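Local coordinates for protein coproheme decarboxylase (Thermus thermophilus, PDB 1VDH) that catalyses the hydrogen peroxide-dependent decarboxylation of Fe-coproporphyrin III (coproheme) to heme b, the last step of coproporphyrin-dependent heme biosynthesis, and forms a homopentamer, at residues 182-187 / 199-205; 179-183 / 209-213; 142-148 / 228-234; 59-65 / 75-81. One frame throughout, in Å; residues are numbered along the deposited sequence.

Contact 1: residues 182-187 / 199-205; sequences EVMQVI and GVDLFSE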
# COMPACT_ATOMS: atom_id res chain seq x y z
N GLU A 182 -32.29 12.97 -11.65
CA GLU A 182 -31.74 11.67 -11.97
C GLU A 182 -30.83 11.05 -10.91
O GLU A 182 -30.57 9.85 -10.94
CB GLU A 182 -30.97 11.74 -13.30
CG GLU A 182 -31.81 12.10 -14.52
CD GLU A 182 -32.81 11.01 -14.91
OE1 GLU A 182 -33.79 11.34 -15.61
OE2 GLU A 182 -32.61 9.84 -14.54
N VAL A 183 -30.34 11.87 -9.98
CA VAL A 183 -29.43 11.36 -8.96
C VAL A 183 -29.84 11.73 -7.54
O VAL A 183 -30.09 12.90 -7.24
CB VAL A 183 -27.98 11.89 -9.19
CG1 VAL A 183 -27.01 11.25 -8.21
CG2 VAL A 183 -27.53 11.62 -10.63
N MET A 184 -29.93 10.71 -6.68
CA MET A 184 -30.26 10.88 -5.26
C MET A 184 -28.92 10.83 -4.55
O MET A 184 -28.03 10.06 -4.94
CB MET A 184 -31.12 9.72 -4.77
CG MET A 184 -32.49 9.62 -5.41
SD MET A 184 -33.30 8.09 -4.95
CE MET A 184 -33.22 8.21 -3.13
N GLN A 185 -28.77 11.60 -3.47
CA GLN A 185 -27.51 11.63 -2.74
C GLN A 185 -27.67 11.48 -1.23
O GLN A 185 -28.52 12.12 -0.62
CB GLN A 185 -26.77 12.94 -3.03
CG GLN A 185 -25.43 13.09 -2.31
CD GLN A 185 -24.78 14.44 -2.54
OE1 GLN A 185 -25.21 15.45 -1.98
NE2 GLN A 185 -23.74 14.46 -3.36
N VAL A 186 -26.85 10.61 -0.65
CA VAL A 186 -26.86 10.40 0.79
C VAL A 186 -25.44 10.61 1.28
O VAL A 186 -24.52 9.90 0.87
CB VAL A 186 -27.32 8.99 1.20
CG1 VAL A 186 -27.18 8.81 2.72
CG2 VAL A 186 -28.77 8.77 0.80
N ILE A 187 -25.26 11.64 2.11
CA ILE A 187 -23.96 11.97 2.68
C ILE A 187 -23.94 11.48 4.12
O ILE A 187 -24.89 11.71 4.88
CB ILE A 187 -23.71 13.50 2.69
CG1 ILE A 187 -23.78 14.06 1.27
CG2 ILE A 187 -22.35 13.81 3.31
CD1 ILE A 187 -23.58 15.56 1.20
N GLY A 199 -18.72 9.55 3.75
CA GLY A 199 -19.06 8.46 2.86
C GLY A 199 -20.12 9.08 1.96
O GLY A 199 -20.94 9.87 2.43
N VAL A 200 -20.06 8.80 0.67
CA VAL A 200 -21.05 9.34 -0.27
C VAL A 200 -21.72 8.24 -1.08
O VAL A 200 -21.04 7.43 -1.70
CB VAL A 200 -20.41 10.34 -1.26
CG1 VAL A 200 -21.49 10.92 -2.19
CG2 VAL A 200 -19.70 11.48 -0.52
N ASP A 201 -23.05 8.22 -1.05
CA ASP A 201 -23.84 7.26 -1.82
C ASP A 201 -24.68 8.00 -2.84
O ASP A 201 -25.45 8.89 -2.48
CB ASP A 201 -24.78 6.47 -0.91
CG ASP A 201 -24.06 5.46 -0.06
OD1 ASP A 201 -23.68 4.40 -0.60
OD2 ASP A 201 -23.88 5.74 1.13
N LEU A 202 -24.49 7.67 -4.11
CA LEU A 202 -25.28 8.27 -5.18
C LEU A 202 -26.15 7.14 -5.74
O LEU A 202 -25.70 6.01 -5.86
CB LEU A 202 -24.36 8.81 -6.29
CG LEU A 202 -23.28 9.83 -5.91
CD1 LEU A 202 -22.53 10.29 -7.16
CD2 LEU A 202 -23.90 11.03 -5.19
N PHE A 203 -27.41 7.46 -6.04
CA PHE A 203 -28.34 6.48 -6.59
C PHE A 203 -28.92 7.02 -7.88
O PHE A 203 -29.33 8.18 -7.94
CB PHE A 203 -29.46 6.20 -5.59
CG PHE A 203 -28.98 5.69 -4.25
CD1 PHE A 203 -28.59 4.37 -4.09
CD2 PHE A 203 -28.95 6.54 -3.15
CE1 PHE A 203 -28.16 3.90 -2.85
CE2 PHE A 203 -28.52 6.08 -1.91
CZ PHE A 203 -28.13 4.75 -1.76
N SER A 204 -28.98 6.17 -8.91
CA SER A 204 -29.51 6.59 -10.21
C SER A 204 -29.88 5.37 -11.04
O SER A 204 -29.41 4.27 -10.77
CB SER A 204 -28.44 7.39 -10.97
OG SER A 204 -28.94 7.91 -12.19
N GLU A 205 -30.71 5.59 -12.06
CA GLU A 205 -31.12 4.50 -12.94
C GLU A 205 -30.11 4.30 -14.07
O GLU A 205 -30.22 3.36 -14.85
CB GLU A 205 -32.50 4.78 -13.54
CG GLU A 205 -33.63 4.87 -12.52
CD GLU A 205 -33.82 3.59 -11.71
OE1 GLU A 205 -33.89 2.49 -12.30
OE2 GLU A 205 -33.91 3.69 -10.46
O HOH W 1 -32.29 8.15 -12.33
O HOH W 2 -23.35 7.90 2.73

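Contact 2: residues 179-183 / 209-213; sequences YQGEV and QFKKI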
# COMPACT_ATOMS: atom_id res chain seq x y z
N TYR A 179 -28.90 17.83 -11.47
CA TYR A 179 -28.88 16.37 -11.42
C TYR A 179 -29.91 15.77 -10.47
O TYR A 179 -30.07 14.55 -10.44
CB TYR A 179 -27.48 15.86 -11.03
CG TYR A 179 -26.42 16.12 -12.08
CD1 TYR A 179 -25.59 17.23 -11.99
CD2 TYR A 179 -26.28 15.28 -13.18
CE1 TYR A 179 -24.63 17.50 -12.98
CE2 TYR A 179 -25.34 15.53 -14.17
CZ TYR A 179 -24.52 16.64 -14.07
OH TYR A 179 -23.61 16.90 -15.06
N GLN A 180 -30.63 16.62 -9.74
CA GLN A 180 -31.65 16.17 -8.78
C GLN A 180 -32.65 15.18 -9.35
O GLN A 180 -33.02 14.21 -8.69
CB GLN A 180 -32.45 17.35 -8.22
CG GLN A 180 -31.80 18.09 -7.09
CD GLN A 180 -32.80 18.91 -6.31
OE1 GLN A 180 -32.96 18.73 -5.10
NE2 GLN A 180 -33.51 19.80 -7.00
N GLY A 181 -33.10 15.44 -10.58
CA GLY A 181 -34.07 14.58 -11.21
C GLY A 181 -33.61 13.17 -11.52
O GLY A 181 -34.43 12.26 -11.64
N GLU A 182 -32.29 12.97 -11.65
CA GLU A 182 -31.74 11.67 -11.97
C GLU A 182 -30.83 11.05 -10.91
O GLU A 182 -30.57 9.85 -10.94
CB GLU A 182 -30.97 11.74 -13.30
CG GLU A 182 -31.81 12.10 -14.52
CD GLU A 182 -32.81 11.01 -14.91
OE1 GLU A 182 -33.79 11.34 -15.61
OE2 GLU A 182 -32.61 9.84 -14.54
N VAL A 183 -30.34 11.87 -9.98
CA VAL A 183 -29.43 11.36 -8.96
C VAL A 183 -29.84 11.73 -7.54
O VAL A 183 -30.09 12.90 -7.24
CB VAL A 183 -27.98 11.89 -9.19
CG1 VAL A 183 -27.01 11.25 -8.21
CG2 VAL A 183 -27.53 11.62 -10.63
N GLN A 209 -24.90 8.77 -15.14
CA GLN A 209 -25.24 9.97 -14.39
C GLN A 209 -24.21 10.21 -13.28
O GLN A 209 -23.89 11.36 -12.97
CB GLN A 209 -26.67 9.89 -13.83
CG GLN A 209 -27.75 10.07 -14.89
CD GLN A 209 -27.82 11.50 -15.41
OE1 GLN A 209 -27.92 12.45 -14.64
NE2 GLN A 209 -27.76 11.65 -16.73
N PHE A 210 -23.68 9.12 -12.72
CA PHE A 210 -22.64 9.23 -11.69
C PHE A 210 -21.42 9.90 -12.31
O PHE A 210 -20.79 10.78 -11.70
CB PHE A 210 -22.21 7.85 -11.20
CG PHE A 210 -23.31 7.03 -10.59
CD1 PHE A 210 -23.32 5.65 -10.75
CD2 PHE A 210 -24.31 7.62 -9.82
CE1 PHE A 210 -24.30 4.86 -10.15
CE2 PHE A 210 -25.30 6.84 -9.22
CZ PHE A 210 -25.30 5.46 -9.38
N LYS A 211 -21.07 9.46 -13.52
CA LYS A 211 -19.91 9.99 -14.24
C LYS A 211 -20.05 11.48 -14.55
O LYS A 211 -19.12 12.26 -14.33
CB LYS A 211 -19.69 9.21 -15.53
CG LYS A 211 -18.47 9.64 -16.33
CD LYS A 211 -18.40 8.91 -17.66
CE LYS A 211 -17.17 9.33 -18.46
NZ LYS A 211 -17.22 10.77 -18.83
N LYS A 212 -21.23 11.88 -15.02
CA LYS A 212 -21.47 13.27 -15.37
C LYS A 212 -21.43 14.19 -14.14
O LYS A 212 -20.76 15.22 -14.16
CB LYS A 212 -22.81 13.43 -16.10
CG LYS A 212 -23.06 12.39 -17.19
CD LYS A 212 -23.40 13.01 -18.54
CE LYS A 212 -22.17 13.64 -19.19
NZ LYS A 212 -22.34 13.87 -20.65
N ILE A 213 -22.11 13.79 -13.06
CA ILE A 213 -22.15 14.63 -11.87
C ILE A 213 -20.81 14.73 -11.14
O ILE A 213 -20.39 15.82 -10.74
CB ILE A 213 -23.30 14.22 -10.89
CG1 ILE A 213 -23.52 15.32 -9.84
CG2 ILE A 213 -23.00 12.87 -10.23
CD1 ILE A 213 -24.65 15.02 -8.87

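Contact 3: residues 142-148 / 228-234; sequences VCFYPMN and EFGPFFV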
# COMPACT_ATOMS: atom_id res chain seq x y z
N VAL A 142 -25.94 2.05 -7.71
CA VAL A 142 -25.36 2.79 -6.60
C VAL A 142 -23.90 3.11 -6.89
O VAL A 142 -23.22 2.35 -7.58
CB VAL A 142 -25.42 1.99 -5.26
CG1 VAL A 142 -24.51 0.76 -5.32
CG2 VAL A 142 -25.00 2.89 -4.09
N CYS A 143 -23.48 4.28 -6.44
CA CYS A 143 -22.09 4.72 -6.56
C CYS A 143 -21.69 5.12 -5.15
O CYS A 143 -22.33 5.98 -4.54
CB CYS A 143 -21.95 5.94 -7.47
SG CYS A 143 -20.32 6.79 -7.32
N PHE A 144 -20.68 4.45 -4.61
CA PHE A 144 -20.19 4.78 -3.28
C PHE A 144 -18.72 5.17 -3.32
O PHE A 144 -17.92 4.50 -3.97
CB PHE A 144 -20.32 3.61 -2.29
CG PHE A 144 -19.55 3.82 -1.00
CD1 PHE A 144 -18.33 3.19 -0.79
CD2 PHE A 144 -20.01 4.72 -0.04
CE1 PHE A 144 -17.57 3.45 0.35
CE2 PHE A 144 -19.27 4.99 1.10
CZ PHE A 144 -18.04 4.36 1.30
N TYR A 145 -18.38 6.20 -2.56
CA TYR A 145 -17.00 6.64 -2.45
C TYR A 145 -16.82 7.47 -1.19
O TYR A 145 -17.75 8.17 -0.76
CB TYR A 145 -16.57 7.47 -3.67
CG TYR A 145 -17.32 8.77 -3.86
CD1 TYR A 145 -16.81 9.98 -3.37
CD2 TYR A 145 -18.51 8.80 -4.58
CE1 TYR A 145 -17.48 11.18 -3.59
CE2 TYR A 145 -19.18 10.00 -4.81
CZ TYR A 145 -18.66 11.18 -4.31
OH TYR A 145 -19.33 12.36 -4.54
N PRO A 146 -15.69 7.28 -0.49
CA PRO A 146 -15.42 8.04 0.73
C PRO A 146 -14.57 9.25 0.32
O PRO A 146 -14.00 9.28 -0.77
CB PRO A 146 -14.61 7.04 1.55
CG PRO A 146 -13.78 6.35 0.52
CD PRO A 146 -14.77 6.14 -0.63
N MET A 147 -14.50 10.25 1.19
CA MET A 147 -13.71 11.44 0.89
C MET A 147 -13.39 12.25 2.14
O MET A 147 -14.02 12.07 3.18
CB MET A 147 -14.46 12.34 -0.12
CG MET A 147 -15.75 12.98 0.41
SD MET A 147 -16.56 14.07 -0.81
CE MET A 147 -15.49 15.50 -0.76
N ASN A 148 -12.37 13.10 2.01
CA ASN A 148 -11.94 14.01 3.07
C ASN A 148 -11.95 15.41 2.46
O ASN A 148 -12.02 15.57 1.24
CB ASN A 148 -10.47 13.77 3.47
CG ASN A 148 -10.22 12.39 4.03
OD1 ASN A 148 -9.14 11.83 3.84
ND2 ASN A 148 -11.19 11.85 4.74
N GLU A 228 -10.71 15.43 -1.61
CA GLU A 228 -9.72 14.35 -1.50
C GLU A 228 -10.59 13.10 -1.60
O GLU A 228 -11.35 12.79 -0.68
CB GLU A 228 -9.02 14.44 -0.16
CG GLU A 228 -7.77 13.59 -0.04
CD GLU A 228 -7.01 13.89 1.24
OE1 GLU A 228 -6.53 15.04 1.39
OE2 GLU A 228 -6.92 12.98 2.10
N PHE A 229 -10.48 12.38 -2.72
CA PHE A 229 -11.32 11.21 -2.97
C PHE A 229 -10.70 9.83 -2.82
O PHE A 229 -9.54 9.62 -3.17
CB PHE A 229 -11.96 11.33 -4.36
CG PHE A 229 -12.63 12.66 -4.60
CD1 PHE A 229 -13.93 12.88 -4.18
CD2 PHE A 229 -11.93 13.70 -5.21
CE1 PHE A 229 -14.54 14.12 -4.36
CE2 PHE A 229 -12.52 14.94 -5.39
CZ PHE A 229 -13.83 15.16 -4.97
N GLY A 230 -11.49 8.89 -2.31
CA GLY A 230 -11.04 7.52 -2.13
C GLY A 230 -11.52 6.63 -3.27
O GLY A 230 -11.79 7.12 -4.36
N PRO A 231 -11.63 5.31 -3.05
CA PRO A 231 -12.09 4.39 -4.10
C PRO A 231 -13.56 4.58 -4.48
O PRO A 231 -14.36 5.02 -3.66
CB PRO A 231 -11.85 3.02 -3.46
CG PRO A 231 -12.07 3.28 -2.00
CD PRO A 231 -11.34 4.60 -1.80
N PHE A 232 -13.89 4.28 -5.74
CA PHE A 232 -15.26 4.40 -6.23
C PHE A 232 -15.80 3.02 -6.58
O PHE A 232 -15.15 2.26 -7.32
CB PHE A 232 -15.34 5.31 -7.47
CG PHE A 232 -15.21 6.78 -7.16
CD1 PHE A 232 -13.98 7.32 -6.81
CD2 PHE A 232 -16.32 7.61 -7.22
CE1 PHE A 232 -13.86 8.69 -6.52
CE2 PHE A 232 -16.21 8.97 -6.93
CZ PHE A 232 -14.98 9.51 -6.58
N PHE A 233 -16.96 2.68 -6.03
CA PHE A 233 -17.60 1.39 -6.27
C PHE A 233 -18.94 1.61 -6.96
O PHE A 233 -19.73 2.45 -6.53
CB PHE A 233 -17.89 0.66 -4.95
CG PHE A 233 -16.67 0.28 -4.17
CD1 PHE A 233 -16.18 -1.02 -4.20
CD2 PHE A 233 -16.02 1.22 -3.36
CE1 PHE A 233 -15.08 -1.39 -3.43
CE2 PHE A 233 -14.93 0.86 -2.59
CZ PHE A 233 -14.46 -0.45 -2.63
N VAL A 234 -19.19 0.85 -8.02
CA VAL A 234 -20.47 0.96 -8.71
C VAL A 234 -21.16 -0.39 -8.66
O VAL A 234 -20.56 -1.42 -8.96
CB VAL A 234 -20.32 1.41 -10.18
CG1 VAL A 234 -21.70 1.51 -10.84
CG2 VAL A 234 -19.62 2.76 -10.25

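Contact 4: residues 59-65 / 75-81; sequences QGSYGIY and LFLNLRP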
# COMPACT_ATOMS: atom_id res chain seq x y z
N GLN A 59 -37.49 0.86 10.93
CA GLN A 59 -36.33 0.73 11.82
C GLN A 59 -35.00 0.64 11.08
O GLN A 59 -34.01 0.16 11.65
CB GLN A 59 -36.49 -0.51 12.72
CG GLN A 59 -37.77 -0.53 13.54
CD GLN A 59 -37.92 0.70 14.42
OE1 GLN A 59 -36.94 1.20 14.98
NE2 GLN A 59 -39.14 1.19 14.53
N GLY A 60 -34.99 1.06 9.82
CA GLY A 60 -33.77 1.01 9.03
C GLY A 60 -34.06 0.79 7.56
O GLY A 60 -35.21 0.86 7.13
N SER A 61 -33.01 0.51 6.80
CA SER A 61 -33.15 0.27 5.36
C SER A 61 -31.95 -0.54 4.88
O SER A 61 -30.93 -0.62 5.57
CB SER A 61 -33.24 1.60 4.61
OG SER A 61 -33.61 1.41 3.25
N TYR A 62 -32.07 -1.17 3.71
CA TYR A 62 -30.98 -1.96 3.16
C TYR A 62 -31.02 -2.07 1.64
O TYR A 62 -32.02 -1.74 1.00
CB TYR A 62 -30.99 -3.38 3.75
CG TYR A 62 -31.93 -4.31 3.02
CD1 TYR A 62 -31.45 -5.25 2.10
CD2 TYR A 62 -33.31 -4.23 3.21
CE1 TYR A 62 -32.32 -6.06 1.38
CE2 TYR A 62 -34.19 -5.04 2.49
CZ TYR A 62 -33.69 -5.96 1.58
OH TYR A 62 -34.54 -6.77 0.86
N GLY A 63 -29.94 -2.61 1.09
CA GLY A 63 -29.82 -2.82 -0.33
C GLY A 63 -28.68 -3.77 -0.59
O GLY A 63 -27.68 -3.76 0.14
N ILE A 64 -28.84 -4.65 -1.58
CA ILE A 64 -27.78 -5.60 -1.94
C ILE A 64 -27.46 -5.35 -3.41
O ILE A 64 -28.36 -5.29 -4.25
CB ILE A 64 -28.21 -7.06 -1.71
CG1 ILE A 64 -28.45 -7.30 -0.22
CG2 ILE A 64 -27.12 -8.01 -2.23
CD1 ILE A 64 -28.89 -8.72 0.14
N TYR A 65 -26.17 -5.21 -3.72
CA TYR A 65 -25.74 -4.90 -5.08
C TYR A 65 -24.67 -5.79 -5.68
O TYR A 65 -23.84 -6.36 -4.97
CB TYR A 65 -25.21 -3.47 -5.12
CG TYR A 65 -26.11 -2.44 -4.50
CD1 TYR A 65 -26.93 -1.64 -5.29
CD2 TYR A 65 -26.14 -2.25 -3.12
CE1 TYR A 65 -27.75 -0.67 -4.73
CE2 TYR A 65 -26.96 -1.29 -2.55
CZ TYR A 65 -27.76 -0.50 -3.36
OH TYR A 65 -28.56 0.46 -2.80
N LEU A 75 -22.25 -5.87 -2.48
CA LEU A 75 -22.29 -4.83 -1.47
C LEU A 75 -23.55 -5.05 -0.65
O LEU A 75 -24.64 -5.15 -1.21
CB LEU A 75 -22.37 -3.43 -2.10
CG LEU A 75 -22.87 -2.33 -1.15
CD1 LEU A 75 -21.93 -2.17 0.04
CD2 LEU A 75 -23.02 -1.00 -1.90
N PHE A 76 -23.37 -5.16 0.66
CA PHE A 76 -24.50 -5.31 1.58
C PHE A 76 -24.55 -3.98 2.32
O PHE A 76 -23.71 -3.69 3.17
CB PHE A 76 -24.26 -6.47 2.55
CG PHE A 76 -24.16 -7.80 1.88
CD1 PHE A 76 -22.93 -8.27 1.41
CD2 PHE A 76 -25.29 -8.60 1.71
CE1 PHE A 76 -22.83 -9.51 0.78
CE2 PHE A 76 -25.20 -9.84 1.08
CZ PHE A 76 -23.96 -10.30 0.61
N LEU A 77 -25.51 -3.15 1.93
CA LEU A 77 -25.69 -1.83 2.53
C LEU A 77 -26.81 -1.87 3.54
O LEU A 77 -27.92 -2.31 3.23
CB LEU A 77 -25.99 -0.79 1.44
CG LEU A 77 -26.34 0.64 1.89
CD1 LEU A 77 -25.19 1.24 2.70
CD2 LEU A 77 -26.65 1.51 0.68
N ASN A 78 -26.53 -1.39 4.75
CA ASN A 78 -27.52 -1.36 5.82
C ASN A 78 -27.47 -0.07 6.61
O ASN A 78 -26.40 0.49 6.86
CB ASN A 78 -27.32 -2.54 6.79
CG ASN A 78 -28.00 -3.80 6.32
OD1 ASN A 78 -29.22 -3.94 6.44
ND2 ASN A 78 -27.22 -4.74 5.79
N LEU A 79 -28.66 0.43 6.96
CA LEU A 79 -28.79 1.65 7.75
C LEU A 79 -29.67 1.30 8.95
O LEU A 79 -30.66 0.59 8.80
CB LEU A 79 -29.44 2.78 6.94
CG LEU A 79 -28.57 3.46 5.87
CD1 LEU A 79 -28.59 2.65 4.58
CD2 LEU A 79 -29.09 4.87 5.60
N ARG A 80 -29.27 1.76 10.14
CA ARG A 80 -30.00 1.47 11.37
C ARG A 80 -29.91 2.67 12.32
O ARG A 80 -29.08 3.56 12.12
CB ARG A 80 -29.40 0.25 12.08
CG ARG A 80 -29.39 -1.06 11.29
CD ARG A 80 -30.78 -1.66 11.11
NE ARG A 80 -30.69 -3.02 10.58
CZ ARG A 80 -30.60 -3.33 9.29
NH1 ARG A 80 -30.60 -2.38 8.36
NH2 ARG A 80 -30.41 -4.59 8.93
N PRO A 81 -30.77 2.72 13.36
CA PRO A 81 -30.79 3.81 14.33
C PRO A 81 -29.54 3.88 15.23
O PRO A 81 -29.38 4.83 16.00
CB PRO A 81 -32.04 3.52 15.17
CG PRO A 81 -32.91 2.74 14.24
CD PRO A 81 -31.92 1.82 13.57

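Contact 1: residues 182-187 / 199-205
M184 pairs with F203 and V186 with D201 through four antiparallel backbone hydrogen bonds, two to each pair; the one from M184 N to F203 O is 2.9 Å long and nearly straight (170° at the hydrogen). CA-H...O contacts fill the rungs between, with Q185 CA 3.4 Å from D201 O. At the end of this ladder a side chain takes over: S204 OG donates to E182 O at 2.8 Å from above the carbonyl plane. A water adds a second link, donating to E182 O and OE2 and accepting from E205 N. The two strands, 184-189 and 198-204, form a beta hairpin in the curled antiparallel sheet of the chlorite dismutase family. Apolar contacts lie on both its faces. On one, F203 CG sits beside its own backbone N (chi1 -58°), which tips the ring so that V186 CG2 meets CE2 at its edge, 3.8 Å away, while M184 CB packs on F203 CB. On the other, L202 CD2 lies alongside the extended chain of Q185, 3.9 Å from its CG; Q185 is predicted to bind coproheme. D201 OD1 is hydrogen-bonded to H19 NE2, and a water lies between OD2 and V186 O.

Contact 2: residues 179-183 / 209-213
Y179 and V183 approach I213 and Q209 with CA atoms 7.0 Å apart in each pair, as the turn 179-183 folds against one side of the helix 207-217. This is the connection that leads from the helix 162-177 into the strand 184-189 of the alpha-plus-beta barrel fold, and it is closed on itself by Y179 O, which accepts from both E182 N and V183 N. The chief side-chain contact is a CH-pi interaction: I213 CB stands over the centre of the Y179 ring, 3.8 Å from the centroid and only 7° off the normal. With CG1 placed opposite its backbone N (chi1 -166°), I213 runs along the ring toward Y179 CB, CG1 lying 3.5 Å from Y179 CD1. K212 CB comes up near CE2, and Y179 OH reaches past it to a hydrogen bond with E216. Replacing Y179 by an alanine would probably open a gap over I213 and leave the E216 carboxylate without its phenol mate. K212 itself leads away to a salt bridge with E13 of the second subunit, so the helix also faces a subunit boundary. Q209 folds back at chi2 (-70°), which brings OE1 to the edge of the tyrosine ring, in its plane and 3.6 Å from CD2. The same oxygen lies 3.4 Å from E182 CB. Next to it along the Q209 chain, V183 CG2 packs against Q209 CB at 3.7 Å.

Contact 3: residues 142-148 / 228-234
Y145 lies flat against F232 in an offset stack, centroids 4.4 Å apart and planes at 20°. Its CB hangs over the centre of the F232 ring and is 3.3 Å from P231 O, a carbonyl buried here without a polar partner. CG sits between the backbone N and the carbonyl carbon (chi1 63°), a torsion that lays the ring along F232 instead of across it, with CG 3.3 Å from F232 CE2. Y145 CD2 meets that atom too, Y145 CE2 lies 3.8 Å from F232 CE2, and Y145 CD1 faces F232 CZ. Y145 CE1 turns to the edge of the F229 ring, 4.0 Å from F229 CD1. The tyrosine, the predicted active-site residue, points toward the predicted coproheme site, its side chain about 5 Å from that of Q185. An alanine in place of F232 would probably strip one face of the Y145 ring of its support and leave that ring free to turn. C143 SG adds a sulfur-aromatic contact at the edge of F232, and M147 CE rests 4.0 Å from F229 CE1. C143 with V234 and F144 with F233 form one ladder, M147 with F229 and N148 with E228 the other; the register shifts by one between them, where G230 N donates to P146 O at 3.0 Å, and a CB on G230 would collide with P146 CG. Strand 141-152 runs between 227-237 and 198-204. F144 and F233 stack on H19 and F21 of strand 10-24, respectively, F210 of helix 207-217 packs on C143, and D195 of the second subunit takes the F232 N-H.

Contact 4: residues 59-65 / 75-81
S61, G63 and Y65 pair with L79, L77 and L75 through six backbone hydrogen bonds, forming the beta hairpin of strands 61-67 and 74-80 in the barrel sheet. The tight part lies toward the hairpin turn. There Y65 and L75 run side by side on one face, Y65 CD2 3.6 Å from L75 CD2, and the ring continues over G63, with L77 CB at its edge, 4.1 Å from Y65 CE2. A CB on G63 would run into Y65 OH. On the opposite face I64 CG1 meets F76 CD2 at 3.9 Å, backed by the helix 83-95. At the solvent end the side chains thin out: Q59 and P81 are exposed, and Q59 OE1 comes only to 4.4 Å from P81 CG, although Q59 O still lies 3.3 Å from P81 CD. Between the two regimes G60 adopts backbone angles that call for glycine. R80, bent at chi2 (-71°) and in a cation-pi contact with W51, folds back over its own strand, with weak bonds to N78 OD1. Its NH1 donates to L79 O at 3.0 Å (169° at the hydrogen), while S61 N reaches that oxygen from the opposite face of the carbonyl plane.

Overall arrangement
From the N terminus, contact 4 closes first, a hairpin whose two segments are ten residues apart at their nearer ends. Next contact 3 opens at 142-148 and stays unclosed until 228-234, so that contacts 1 and 2 both nest within its loop. Those two start from the same residues, E182 and V183: strand 198-204 returns to close contact 1, and the following helix 207-217 closes contact 2, F210 packing on L202. Contacts 1, 3 and 4 belong to one curled sheet, in which 141-152 bonds to 198-204 and 227-237 adjoins 61-67; Y65 touches V142 and F203. Contact 2 ties the loop leading into strand 184-189 to helix 207-217 and, with contact 3, reaches the second subunit.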